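Local coordinates for glutathione s-transferase S2 (Nilaparvata lugens, PDB 5H5L), which is a sigma-class glutathione transferase that acts as a glutathione-requiring prostaglandin D synthase and probably conjugates glutathione to electrophilic substrates, at residues B[5-10]-B[49-54]. Numbering follows the deposited sequence.
Sequences KLTYFN and GQVPVL. With GSH (glutathione), chain E.
The Tyr8 ring has Val51 C and Pro52 N at its edge, CD1 3.5 Å from Pro52 N; farther round, the glutathione sulfur lies near the ring plane, while Phe9 CD2 sits over one face, nearer the ring's margin than its centre. The arrangement is a textbook instance of the glutathione site of the thioredoxin fold, in which a cis peptide bond, here between Val51 and Pro52, follows a residue that pairs with the cysteinyl unit like a short antiparallel strand: Val51 N donates to GSH O2, and Val51 O accepts from GSH N2 at 2.6 Å. With CG anti to the backbone N (chi1 -173°), the Tyr8 ring reaches along the segment that leads into strand 53-56, and its OH, hydrogen-bonded to Leu14 N, comes within 3.2 Å of GSH SG2. The Phe9 ring has GSH CB2 at its edge and meets Trp39 edge-to-face; Val51 CG2 packs obliquely against both rings, 3.6 Å from Phe9 CE2. Beside it, Gln50 NE2 donates to the glycyl carboxylate oxygen O31 at 3.0 Å, the N-H nearly straight at 166°. An alanine in place of Gln50 would probably leave O31 without this donor and the glycyl end of glutathione freer to swing. Lys43, Trp39 and Asp97 of the second subunit are also hydrogen-bonded to the tripeptide. Behind the site, strands 4-9 and 53-56 run antiparallel, joined at Thr7 and Val53 by two backbone hydrogen bonds. On the side facing helix 15-25, Leu6 and Pro52 lie alongside each other, Leu6 CD1 meeting Pro52 CB at 3.9 Å.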
loop_
_atom_site.group_PDB
_atom_site.type_symbol
_atom_site.label_atom_id
_atom_site.label_comp_id
_atom_site.label_asym_id
_atom_site.label_seq_id
_atom_site.Cartn_x
_atom_site.Cartn_y
_atom_site.Cartn_z
ATOM N N LYS B 5 19.772 6.554 -7.374
ATOM C CA LYS B 5 19.376 6.919 -8.727
ATOM C C LYS B 5 17.893 6.646 -8.851
ATOM O O LYS B 5 17.483 5.495 -8.734
ATOM C CB LYS B 5 20.183 6.116 -9.745
ATOM C CG LYS B 5 19.705 6.204 -11.175
ATOM C CD LYS B 5 20.619 5.384 -12.096
ATOM C CE LYS B 5 20.073 5.323 -13.508
ATOM N NZ LYS B 5 21.048 4.666 -14.452
ATOM N N LEU B 6 17.093 7.692 -9.057
ATOM C CA LEU B 6 15.650 7.581 -9.242
ATOM C C LEU B 6 15.288 7.643 -10.713
ATOM O O LEU B 6 15.702 8.568 -11.412
ATOM C CB LEU B 6 14.929 8.703 -8.478
ATOM C CG LEU B 6 13.425 8.855 -8.693
ATOM C CD1 LEU B 6 12.680 7.655 -8.065
ATOM C CD2 LEU B 6 12.897 10.196 -8.077
ATOM N N THR B 7 14.502 6.669 -11.180
ATOM C CA THR B 7 13.924 6.689 -12.508
ATOM C C THR B 7 12.431 6.865 -12.382
ATOM O O THR B 7 11.759 6.040 -11.760
ATOM C CB THR B 7 14.232 5.398 -13.278
ATOM O OG1 THR B 7 15.643 5.226 -13.367
ATOM C CG2 THR B 7 13.621 5.424 -14.664
ATOM N N TYR B 8 11.914 7.906 -13.025
ATOM C CA TYR B 8 10.494 8.143 -13.121
ATOM C C TYR B 8 10.298 8.996 -14.370
ATOM O O TYR B 8 11.258 9.367 -15.039
ATOM C CB TYR B 8 9.946 8.814 -11.844
ATOM C CG TYR B 8 8.448 8.920 -11.833
ATOM C CD1 TYR B 8 7.661 7.797 -11.647
ATOM C CD2 TYR B 8 7.810 10.141 -12.013
ATOM C CE1 TYR B 8 6.288 7.883 -11.657
ATOM C CE2 TYR B 8 6.424 10.228 -12.023
ATOM C CZ TYR B 8 5.678 9.100 -11.841
ATOM O OH TYR B 8 4.301 9.151 -11.840
ATOM N N PHE B 9 9.044 9.252 -14.698
ATOM C CA PHE B 9 8.710 10.118 -15.807
ATOM C C PHE B 9 9.096 11.566 -15.504
ATOM O O PHE B 9 9.447 11.937 -14.373
ATOM C CB PHE B 9 7.225 10.023 -16.104
ATOM C CG PHE B 9 6.784 8.679 -16.598
ATOM C CD1 PHE B 9 7.205 8.202 -17.821
ATOM C CD2 PHE B 9 5.917 7.905 -15.850
ATOM C CE1 PHE B 9 6.775 6.962 -18.295
ATOM C CE2 PHE B 9 5.483 6.664 -16.315
ATOM C CZ PHE B 9 5.918 6.195 -17.535
ATOM N N ASN B 10 9.033 12.397 -16.548
ATOM C CA ASN B 10 9.350 13.821 -16.423
ATOM C C ASN B 10 8.098 14.592 -15.996
ATOM O O ASN B 10 7.522 15.383 -16.741
ATOM C CB ASN B 10 9.932 14.357 -17.731
ATOM C CG ASN B 10 10.977 15.459 -17.512
ATOM O OD1 ASN B 10 10.931 16.213 -16.532
ATOM N ND2 ASN B 10 11.926 15.554 -18.438
ATOM N N GLY B 49 7.534 -3.497 -14.445
ATOM C CA GLY B 49 6.887 -2.758 -15.514
ATOM C C GLY B 49 6.343 -1.400 -15.129
ATOM O O GLY B 49 5.500 -0.858 -15.848
ATOM N N GLN B 50 6.802 -0.823 -14.018
ATOM C CA GLN B 50 6.299 0.473 -13.600
ATOM C C GLN B 50 7.436 1.265 -12.986
ATOM O O GLN B 50 8.489 0.730 -12.636
ATOM C CB GLN B 50 5.091 0.352 -12.618
ATOM C CG GLN B 50 3.821 -0.268 -13.277
ATOM C CD GLN B 50 2.510 0.126 -12.601
ATOM O OE1 GLN B 50 2.373 0.047 -11.380
ATOM N NE2 GLN B 50 1.531 0.534 -13.405
ATOM N N VAL B 51 7.222 2.570 -12.922
ATOM C CA VAL B 51 8.091 3.473 -12.179
ATOM C C VAL B 51 7.226 4.130 -11.112
ATOM O O VAL B 51 5.987 4.158 -11.222
ATOM C CB VAL B 51 8.764 4.521 -13.104
ATOM C CG1 VAL B 51 9.862 3.879 -13.936
ATOM C CG2 VAL B 51 7.734 5.201 -13.989
ATOM N N PRO B 52 7.842 4.686 -10.069
ATOM C CA PRO B 52 9.275 4.853 -9.816
ATOM C C PRO B 52 10.078 3.627 -9.474
ATOM O O PRO B 52 9.550 2.677 -8.898
ATOM C CB PRO B 52 9.291 5.785 -8.601
ATOM C CG PRO B 52 8.019 5.483 -7.904
ATOM C CD PRO B 52 7.034 5.272 -8.990
ATOM N N VAL B 53 11.367 3.718 -9.789
ATOM C CA VAL B 53 12.411 2.786 -9.352
ATOM C C VAL B 53 13.507 3.607 -8.704
ATOM O O VAL B 53 14.003 4.567 -9.300
ATOM C CB VAL B 53 12.967 1.957 -10.532
ATOM C CG1 VAL B 53 14.076 1.072 -10.100
ATOM C CG2 VAL B 53 11.839 1.172 -11.190
ATOM N N LEU B 54 13.903 3.239 -7.501
ATOM C CA LEU B 54 15.046 3.858 -6.859
ATOM C C LEU B 54 16.152 2.815 -6.785
ATOM O O LEU B 54 15.966 1.748 -6.181
ATOM C CB LEU B 54 14.724 4.365 -5.466
ATOM C CG LEU B 54 15.893 5.065 -4.749
ATOM C CD1 LEU B 54 16.160 6.416 -5.384
ATOM C CD2 LEU B 54 15.582 5.221 -3.298
HETATM N N1 GSH E . 2.203 0.940 -6.463
HETATM C CA1 GSH E . 3.166 1.556 -7.368
HETATM C C1 GSH E . 3.919 2.664 -6.613
HETATM O O11 GSH E . 3.339 3.276 -5.658
HETATM O O12 GSH E . 5.104 2.984 -6.931
HETATM C CB1 GSH E . 2.408 2.229 -8.545
HETATM C CG1 GSH E . 3.444 2.633 -9.583
HETATM C CD1 GSH E . 2.713 3.168 -10.857
HETATM O OE1 GSH E . 1.534 3.132 -10.958
HETATM N N2 GSH E . 3.533 3.719 -11.940
HETATM C CA2 GSH E . 2.866 4.244 -13.125
HETATM C C2 GSH E . 3.482 3.607 -14.357
HETATM O O2 GSH E . 4.571 3.142 -14.304
HETATM C CB2 GSH E . 3.136 5.731 -13.174
HETATM S SG2 GSH E . 2.521 6.540 -11.701
HETATM N N3 GSH E . 2.729 3.628 -15.602
HETATM C CA3 GSH E . 3.319 3.062 -16.811
HETATM C C3 GSH E . 2.733 1.692 -17.090
HETATM O O31 GSH E . 1.914 1.168 -16.301
HETATM O O32 GSH E . 3.091 1.113 -18.128
#